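Local coordinates for protein putative short-chain dehydrogenase/reductase (Burkholderia xenovorans, PDB 5K9Z) that probably catalyses NAD- or NADP-dependent oxidation of alcohols or reduction of carbonyl compounds, at residues Ser70-Val75 against Gly127-Ala132; Arg133-Gln138 against Arg182-Asn187. One frame throughout, in Å; residues are numbered along the deposited sequence.

Contact 1: residues Ser70-Val75 against Gly127-Ala132; sequences SVEAQV and GIKHAA
Three side chains converge because the chains of Glu72 and Lys129 are fully stretched: each has CG anti to its own backbone nitrogen (chi1 176° for Glu72) and runs on extended, so that the carboxylate and the ammonium group meet between the two helices. The His130 ring is set instead with CG beside the backbone N, which brings NE2 to the same spot. All three groups meet at one carboxylate oxygen. Lys129 NZ reaches Glu72 OE2 at 2.7 Å as a salt bridge and takes its syn lone pair, while His130 NE2 donates to Glu72 OE2 at 2.7 Å from the anti side, slightly out of the carboxylate plane. That second bond is nearly straight, with an N-H...O angle of 162°. OE2 lies at the ring edge, close to the plane of His130, evidence that the pair meets edge-on rather than stacked; the carboxylate and imidazole planes are twisted 62° apart. Lys129 CG sits over one ring face of His130, toward the rim. Two donors on OE2 would be expected to hold Glu72 in its ionised form. On the other nitrogen, His130 ND1 bonds a glycerol probably left from crystallisation. Deeper in the interface, Val75 CG1 rests 3.6 Å from Gly127 CA, packing directly on the helix backbone. The contact joins the first turn of helix 72-86 to helix 110-138. Tyr126 also touches Glu72 and Val75, while Ile128 and Ala131 face strands 91-94 and 141-146, placing helix 110-138 against the parallel sheet, with the start of helix 72-86 packed beside it.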
ATOM      1  N   SER C  70      -2.612  11.129  26.046  1.00 15.47           N
ATOM      2  CA  SER C  70      -3.419   9.967  26.395  1.00 16.68           C
ATOM      3  C   SER C  70      -4.611  10.324  27.277  1.00 17.98           C
ATOM      4  O   SER C  70      -5.471   9.459  27.486  1.00 18.46           O
ATOM      5  CB  SER C  70      -2.570   8.901  27.101  1.00 21.94           C
ATOM      6  OG  SER C  70      -2.162   9.334  28.383  1.00 22.35           O
ATOM      7  N   VAL C  71      -4.700  11.566  27.759  1.00 15.79           N
ATOM      8  CA  VAL C  71      -5.781  12.021  28.642  1.00 17.80           C
ATOM      9  C   VAL C  71      -6.653  12.996  27.866  1.00 16.85           C
ATOM     10  O   VAL C  71      -6.227  14.121  27.579  1.00 16.12           O
ATOM     11  CB  VAL C  71      -5.244  12.693  29.912  1.00 17.44           C
ATOM     12  CG1 VAL C  71      -6.414  13.110  30.842  1.00 17.24           C
ATOM     13  CG2 VAL C  71      -4.264  11.772  30.623  1.00 22.68           C
ATOM     14  N   GLU C  72      -7.886  12.590  27.557  1.00 16.17           N
ATOM     15  CA  GLU C  72      -8.730  13.417  26.695  1.00 16.12           C
ATOM     16  C   GLU C  72      -8.886  14.825  27.254  1.00 17.64           C
ATOM     17  O   GLU C  72      -8.824  15.813  26.510  1.00 16.40           O
ATOM     18  CB  GLU C  72     -10.105  12.776  26.528  1.00 16.29           C
ATOM     19  CG  GLU C  72     -11.016  13.680  25.708  1.00 16.36           C
ATOM     20  CD  GLU C  72     -12.401  13.132  25.516  1.00 22.45           C
ATOM     21  OE1 GLU C  72     -12.799  12.208  26.252  1.00 21.24           O
ATOM     22  OE2 GLU C  72     -13.100  13.636  24.612  1.00 24.67           O
ATOM     23  N   ALA C  73      -9.075  14.932  28.574  1.00 19.02           N
ATOM     24  CA  ALA C  73      -9.317  16.230  29.196  1.00 21.82           C
ATOM     25  C   ALA C  73      -8.149  17.174  28.971  1.00 17.32           C
ATOM     26  O   ALA C  73      -8.339  18.385  28.833  1.00 17.54           O
ATOM     27  CB  ALA C  73      -9.570  16.054  30.701  1.00 18.04           C
ATOM     28  N   GLN C  74      -6.922  16.643  28.980  1.00 17.06           N
ATOM     29  CA  GLN C  74      -5.765  17.501  28.762  1.00 22.24           C
ATOM     30  C   GLN C  74      -5.679  17.962  27.308  1.00 26.37           C
ATOM     31  O   GLN C  74      -5.287  19.104  27.031  1.00 16.75           O
ATOM     32  CB  GLN C  74      -4.496  16.770  29.188  1.00 16.94           C
ATOM     33  CG  GLN C  74      -4.461  16.520  30.707  1.00 17.48           C
ATOM     34  CD  GLN C  74      -3.146  15.961  31.164  1.00 21.81           C
ATOM     35  OE1 GLN C  74      -2.111  16.182  30.530  1.00 23.61           O
ATOM     36  NE2 GLN C  74      -3.171  15.229  32.270  1.00 22.40           N
ATOM     37  N   VAL C  75      -6.041  17.088  26.368  1.00 16.19           N
ATOM     38  CA  VAL C  75      -6.072  17.487  24.960  1.00 18.09           C
ATOM     39  C   VAL C  75      -7.120  18.575  24.752  1.00 18.60           C
ATOM     40  O   VAL C  75      -6.858  19.599  24.119  1.00 17.48           O
ATOM     41  CB  VAL C  75      -6.333  16.260  24.064  1.00 18.17           C
ATOM     42  CG1 VAL C  75      -6.560  16.682  22.616  1.00 15.23           C
ATOM     43  CG2 VAL C  75      -5.181  15.249  24.182  1.00 15.20           C
ATOM     44  N   GLY C 127      -7.474  14.413  19.877  1.00 16.29           N
ATOM     45  CA  GLY C 127      -7.055  15.613  19.174  1.00 14.54           C
ATOM     46  C   GLY C 127      -7.950  15.946  17.992  1.00 14.74           C
ATOM     47  O   GLY C 127      -8.288  17.107  17.763  1.00 17.93           O
ATOM     48  N   ILE C 128      -8.333  14.939  17.207  1.00 17.97           N
ATOM     49  CA  ILE C 128      -9.245  15.212  16.098  1.00 16.28           C
ATOM     50  C   ILE C 128     -10.586  15.683  16.647  1.00 17.11           C
ATOM     51  O   ILE C 128     -11.153  16.683  16.192  1.00 18.75           O
ATOM     52  CB  ILE C 128      -9.406  13.971  15.202  1.00 14.41           C
ATOM     53  CG1 ILE C 128      -8.071  13.619  14.529  1.00 16.78           C
ATOM     54  CG2 ILE C 128     -10.506  14.211  14.116  1.00 14.68           C
ATOM     55  CD1 ILE C 128      -8.118  12.319  13.777  1.00 19.06           C
ATOM     56  N   LYS C 129     -11.094  14.985  17.654  1.00 17.53           N
ATOM     57  CA  LYS C 129     -12.395  15.342  18.215  1.00 18.16           C
ATOM     58  C   LYS C 129     -12.422  16.800  18.667  1.00 19.12           C
ATOM     59  O   LYS C 129     -13.283  17.575  18.245  1.00 16.21           O
ATOM     60  CB  LYS C 129     -12.736  14.407  19.370  1.00 15.63           C
ATOM     61  CG  LYS C 129     -13.982  14.821  20.162  1.00 16.19           C
ATOM     62  CD  LYS C 129     -14.234  13.819  21.271  1.00 17.27           C
ATOM     63  CE  LYS C 129     -15.331  14.302  22.234  1.00 20.12           C
ATOM     64  NZ  LYS C 129     -15.514  13.319  23.339  1.00 17.38           N
ATOM     65  N   HIS C 130     -11.471  17.201  19.511  1.00 15.75           N
ATOM     66  CA  HIS C 130     -11.560  18.534  20.102  1.00 18.30           C
ATOM     67  C   HIS C 130     -11.085  19.636  19.164  1.00 18.53           C
ATOM     68  O   HIS C 130     -11.649  20.734  19.180  1.00 16.59           O
ATOM     69  CB  HIS C 130     -10.846  18.547  21.446  1.00 18.70           C
ATOM     70  CG  HIS C 130     -11.548  17.691  22.448  1.00 21.01           C
ATOM     71  ND1 HIS C 130     -12.663  18.127  23.136  1.00 21.37           N
ATOM     72  CD2 HIS C 130     -11.375  16.393  22.791  1.00 16.60           C
ATOM     73  CE1 HIS C 130     -13.120  17.150  23.898  1.00 22.49           C
ATOM     74  NE2 HIS C 130     -12.354  16.086  23.712  1.00 19.69           N
ATOM     75  N   ALA C 131     -10.073  19.382  18.328  1.00 17.10           N
ATOM     76  CA  ALA C 131      -9.730  20.380  17.313  1.00 16.47           C
ATOM     77  C   ALA C 131     -10.903  20.619  16.362  1.00 22.34           C
ATOM     78  O   ALA C 131     -11.212  21.766  16.009  1.00 22.22           O
ATOM     79  CB  ALA C 131      -8.487  19.942  16.526  1.00 15.50           C
ATOM     80  N   ALA C 132     -11.594  19.551  15.966  1.00 18.73           N
ATOM     81  CA  ALA C 132     -12.710  19.694  15.043  1.00 17.27           C
ATOM     82  C   ALA C 132     -13.849  20.494  15.664  1.00 18.19           C
ATOM     83  O   ALA C 132     -14.512  21.269  14.967  1.00 19.67           O
ATOM     84  CB  ALA C 132     -13.196  18.314  14.590  1.00 16.19           C
TER

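Contact 2: residues Arg133-Gln138 against Arg182-Asn187; sequences RAMVKQ and RGVRVN
The guanidinium of Arg182 lies with one face over Val136, whose CB stands 3.6 Å above its plane and is displaced toward the rim. At that rim NH2 makes the closest approach, 3.6 Å from Val136 CB, with Val136 CG2 next at 3.7 Å; the contact is one of van der Waals packing, with no hydrogen bond between the two side chains. Bends in the arginine chain at chi2 (-72°) and chi3 (-60°) fold the group back over the valine, and Val136 CG1 also approaches Arg182 CB. A water links the backbones beside this pair, donating to Val136 O at 2.6 Å and to Arg182 O at 3.0 Å.

Farther in, the packing is purely apolar. Val184 CG2 meets Met135 CB at 3.7 Å, its other methyl CG1 lies 4.0 Å from Met135 SD, and the two side chains cross at about a right angle. Leu179 touches both Val136 and Val184, while Ile143 touches Met135 and Val184. Gly183, with phi 86°, is the C-prime residue of a Schellman motif closing helix 159-179: its N bonds Ala180 O, and Val184 N bonds Leu179 O. Residues 182-187 thus form the helix-to-strand turn of the right-handed beta-alpha-beta crossover 141-146, 159-179, 184-191, and the contact packs the end of helix 110-138 against it, as in the Rossmann fold of short-chain dehydrogenases/reductases.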
ATOM      1  N   ARG C 133     -14.098  20.314  16.970  1.00 17.02           N
ATOM      2  CA  ARG C 133     -15.105  21.115  17.656  1.00 24.39           C
ATOM      3  C   ARG C 133     -14.833  22.602  17.487  1.00 28.41           C
ATOM      4  O   ARG C 133     -15.757  23.391  17.271  1.00 25.67           O
ATOM      5  CB  ARG C 133     -15.156  20.761  19.142  1.00 22.22           C
ATOM      6  CG  ARG C 133     -15.867  19.476  19.476  1.00 21.87           C
ATOM      7  CD  ARG C 133     -15.860  19.242  21.008  1.00 22.03           C
ATOM      8  NE  ARG C 133     -16.653  18.072  21.363  1.00 27.93           N
ATOM      9  CZ  ARG C 133     -16.985  17.733  22.607  1.00 34.37           C
ATOM     10  NH1 ARG C 133     -16.584  18.481  23.632  1.00 30.17           N
ATOM     11  NH2 ARG C 133     -17.719  16.645  22.823  1.00 30.43           N
ATOM     12  N   ALA C 134     -13.574  23.013  17.617  1.00 25.73           N
ATOM     13  CA  ALA C 134     -13.264  24.424  17.395  1.00 25.74           C
ATOM     14  C   ALA C 134     -13.376  24.785  15.915  1.00 25.98           C
ATOM     15  O   ALA C 134     -13.819  25.886  15.564  1.00 29.15           O
ATOM     16  CB  ALA C 134     -11.871  24.745  17.944  1.00 24.25           C
ATOM     17  N   MET C 135     -12.997  23.863  15.032  1.00 17.72           N
ATOM     18  CA  MET C 135     -12.808  24.221  13.632  1.00 24.77           C
ATOM     19  C   MET C 135     -14.113  24.247  12.852  1.00 24.56           C
ATOM     20  O   MET C 135     -14.264  25.085  11.956  1.00 19.89           O
ATOM     21  CB  MET C 135     -11.806  23.272  12.975  1.00 19.81           C
ATOM     22  CG  MET C 135     -10.391  23.500  13.482  1.00 19.14           C
ATOM     23  SD  MET C 135      -9.289  22.224  12.868  1.00 18.75           S
ATOM     24  CE  MET C 135      -7.719  22.740  13.568  1.00 19.66           C
ATOM     25  N   VAL C 136     -15.060  23.348  13.153  1.00 21.74           N
ATOM     26  CA  VAL C 136     -16.311  23.377  12.396  1.00 26.72           C
ATOM     27  C   VAL C 136     -17.044  24.686  12.638  1.00 29.01           C
ATOM     28  O   VAL C 136     -17.786  25.153  11.767  1.00 29.38           O
ATOM     29  CB  VAL C 136     -17.219  22.160  12.698  1.00 25.03           C
ATOM     30  CG1 VAL C 136     -16.518  20.859  12.307  1.00 20.85           C
ATOM     31  CG2 VAL C 136     -17.654  22.139  14.145  1.00 29.60           C
ATOM     32  N   LYS C 137     -16.824  25.321  13.793  1.00 29.75           N
ATOM     33  CA  LYS C 137     -17.400  26.647  14.022  1.00 40.49           C
ATOM     34  C   LYS C 137     -16.781  27.688  13.093  1.00 44.09           C
ATOM     35  O   LYS C 137     -17.487  28.563  12.577  1.00 45.59           O
ATOM     36  CB  LYS C 137     -17.210  27.064  15.479  1.00 44.80           C
ATOM     37  CG  LYS C 137     -17.969  26.222  16.500  1.00 51.79           C
ATOM     38  CD  LYS C 137     -17.712  26.727  17.919  1.00 55.76           C
ATOM     39  CE  LYS C 137     -18.429  25.889  18.970  1.00 57.05           C
ATOM     40  NZ  LYS C 137     -19.880  26.211  19.034  1.00 60.41           N
ATOM     41  N   GLN C 138     -15.465  27.611  12.873  1.00 40.74           N
ATOM     42  CA  GLN C 138     -14.786  28.517  11.945  1.00 37.79           C
ATOM     43  C   GLN C 138     -15.206  28.288  10.495  1.00 33.94           C
ATOM     44  O   GLN C 138     -15.137  29.213   9.679  1.00 29.96           O
ATOM     45  CB  GLN C 138     -13.261  28.340  12.058  1.00 35.43           C
ATOM     46  CG  GLN C 138     -12.646  28.895  13.338  1.00 34.60           C
ATOM     47  CD  GLN C 138     -11.335  28.210  13.726  1.00 40.89           C
ATOM     48  OE1 GLN C 138     -10.890  28.326  14.876  1.00 48.54           O
ATOM     49  NE2 GLN C 138     -10.714  27.489  12.774  1.00 28.26           N
ATOM     50  N   ARG C 182     -17.794  20.417   6.110  1.00 26.57           N
ATOM     51  CA  ARG C 182     -17.732  21.500   7.087  1.00 22.25           C
ATOM     52  C   ARG C 182     -16.551  22.434   6.844  1.00 21.01           C
ATOM     53  O   ARG C 182     -16.353  23.368   7.625  1.00 26.59           O
ATOM     54  CB  ARG C 182     -17.652  20.942   8.520  1.00 23.56           C
ATOM     55  CG  ARG C 182     -18.607  19.783   8.832  1.00 29.15           C
ATOM     56  CD  ARG C 182     -20.070  20.218   8.951  1.00 43.74           C
ATOM     57  NE  ARG C 182     -20.302  21.209  10.002  1.00 55.46           N
ATOM     58  CZ  ARG C 182     -20.575  20.917  11.277  1.00 58.57           C
ATOM     59  NH1 ARG C 182     -20.645  19.654  11.683  1.00 57.64           N
ATOM     60  NH2 ARG C 182     -20.779  21.894  12.152  1.00 56.96           N
ATOM     61  N   GLY C 183     -15.761  22.201   5.795  1.00 22.35           N
ATOM     62  CA  GLY C 183     -14.620  23.035   5.500  1.00 23.46           C
ATOM     63  C   GLY C 183     -13.331  22.668   6.212  1.00 27.34           C
ATOM     64  O   GLY C 183     -12.371  23.448   6.148  1.00 26.62           O
ATOM     65  N   VAL C 184     -13.264  21.509   6.871  1.00 23.02           N
ATOM     66  CA  VAL C 184     -12.114  21.138   7.696  1.00 19.18           C
ATOM     67  C   VAL C 184     -11.429  19.946   7.047  1.00 24.06           C
ATOM     68  O   VAL C 184     -12.072  18.924   6.775  1.00 20.98           O
ATOM     69  CB  VAL C 184     -12.536  20.810   9.142  1.00 20.31           C
ATOM     70  CG1 VAL C 184     -11.317  20.410   9.978  1.00 20.40           C
ATOM     71  CG2 VAL C 184     -13.245  21.998   9.777  1.00 21.61           C
ATOM     72  N   ARG C 185     -10.122  20.066   6.826  1.00 18.99           N
ATOM     73  CA  ARG C 185      -9.339  19.010   6.202  1.00 18.14           C
ATOM     74  C   ARG C 185      -8.646  18.167   7.258  1.00 17.05           C
ATOM     75  O   ARG C 185      -8.331  18.655   8.344  1.00 17.89           O
ATOM     76  CB  ARG C 185      -8.288  19.576   5.243  1.00 19.53           C
ATOM     77  CG  ARG C 185      -8.850  20.274   4.019  1.00 22.92           C
ATOM     78  CD  ARG C 185      -7.719  20.650   3.058  1.00 19.64           C
ATOM     79  NE  ARG C 185      -6.868  21.680   3.624  1.00 19.65           N
ATOM     80  CZ  ARG C 185      -5.580  21.523   3.906  1.00 23.17           C
ATOM     81  NH1 ARG C 185      -4.970  20.365   3.662  1.00 23.01           N
ATOM     82  NH2 ARG C 185      -4.900  22.536   4.420  1.00 23.02           N
ATOM     83  N   VAL C 186      -8.457  16.880   6.944  1.00 16.51           N
ATOM     84  CA  VAL C 186      -7.759  15.940   7.823  1.00 16.87           C
ATOM     85  C   VAL C 186      -6.766  15.150   6.972  1.00 16.13           C
ATOM     86  O   VAL C 186      -7.162  14.502   6.000  1.00 15.46           O
ATOM     87  CB  VAL C 186      -8.711  14.974   8.551  1.00 17.36           C
ATOM     88  CG1 VAL C 186      -7.953  14.197   9.666  1.00 18.01           C
ATOM     89  CG2 VAL C 186      -9.961  15.712   9.126  1.00 18.11           C
ATOM     90  N   ASN C 187      -5.490  15.175   7.358  1.00 16.37           N
ATOM     91  CA  ASN C 187      -4.431  14.513   6.608  1.00 15.90           C
ATOM     92  C   ASN C 187      -3.433  13.895   7.583  1.00 19.03           C
ATOM     93  O   ASN C 187      -3.487  14.113   8.794  1.00 17.35           O
ATOM     94  CB  ASN C 187      -3.706  15.474   5.665  1.00 15.51           C
ATOM     95  CG  ASN C 187      -4.574  15.919   4.496  1.00 19.97           C
ATOM     96  OD1 ASN C 187      -4.866  15.134   3.599  1.00 14.20           O
ATOM     97  ND2 ASN C 187      -4.967  17.183   4.498  1.00 14.98           N
TER
HETATM   98  O   HOH W   1     -18.538  24.494   9.348  1.00 26.22           O

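Both contacts use helix 110-138, on consecutive turns, with centres about 14 Å apart. Contact 1 is the more buried and also the more polar: its salt bridge lies at a partly exposed margin, with His130 and the Val75-Gly127 packing buried behind it, and the histidine-carboxylate bond joins the two zones. Contact 2 is partly buried and has no direct hydrogen bond across it; valine and methionine contacts grade outward to an arginine face and a bridging water. Its partner is the start of a sheet strand, whereas contact 1 ties two helices together. Their buried areas are similar, 209 and 233 Å².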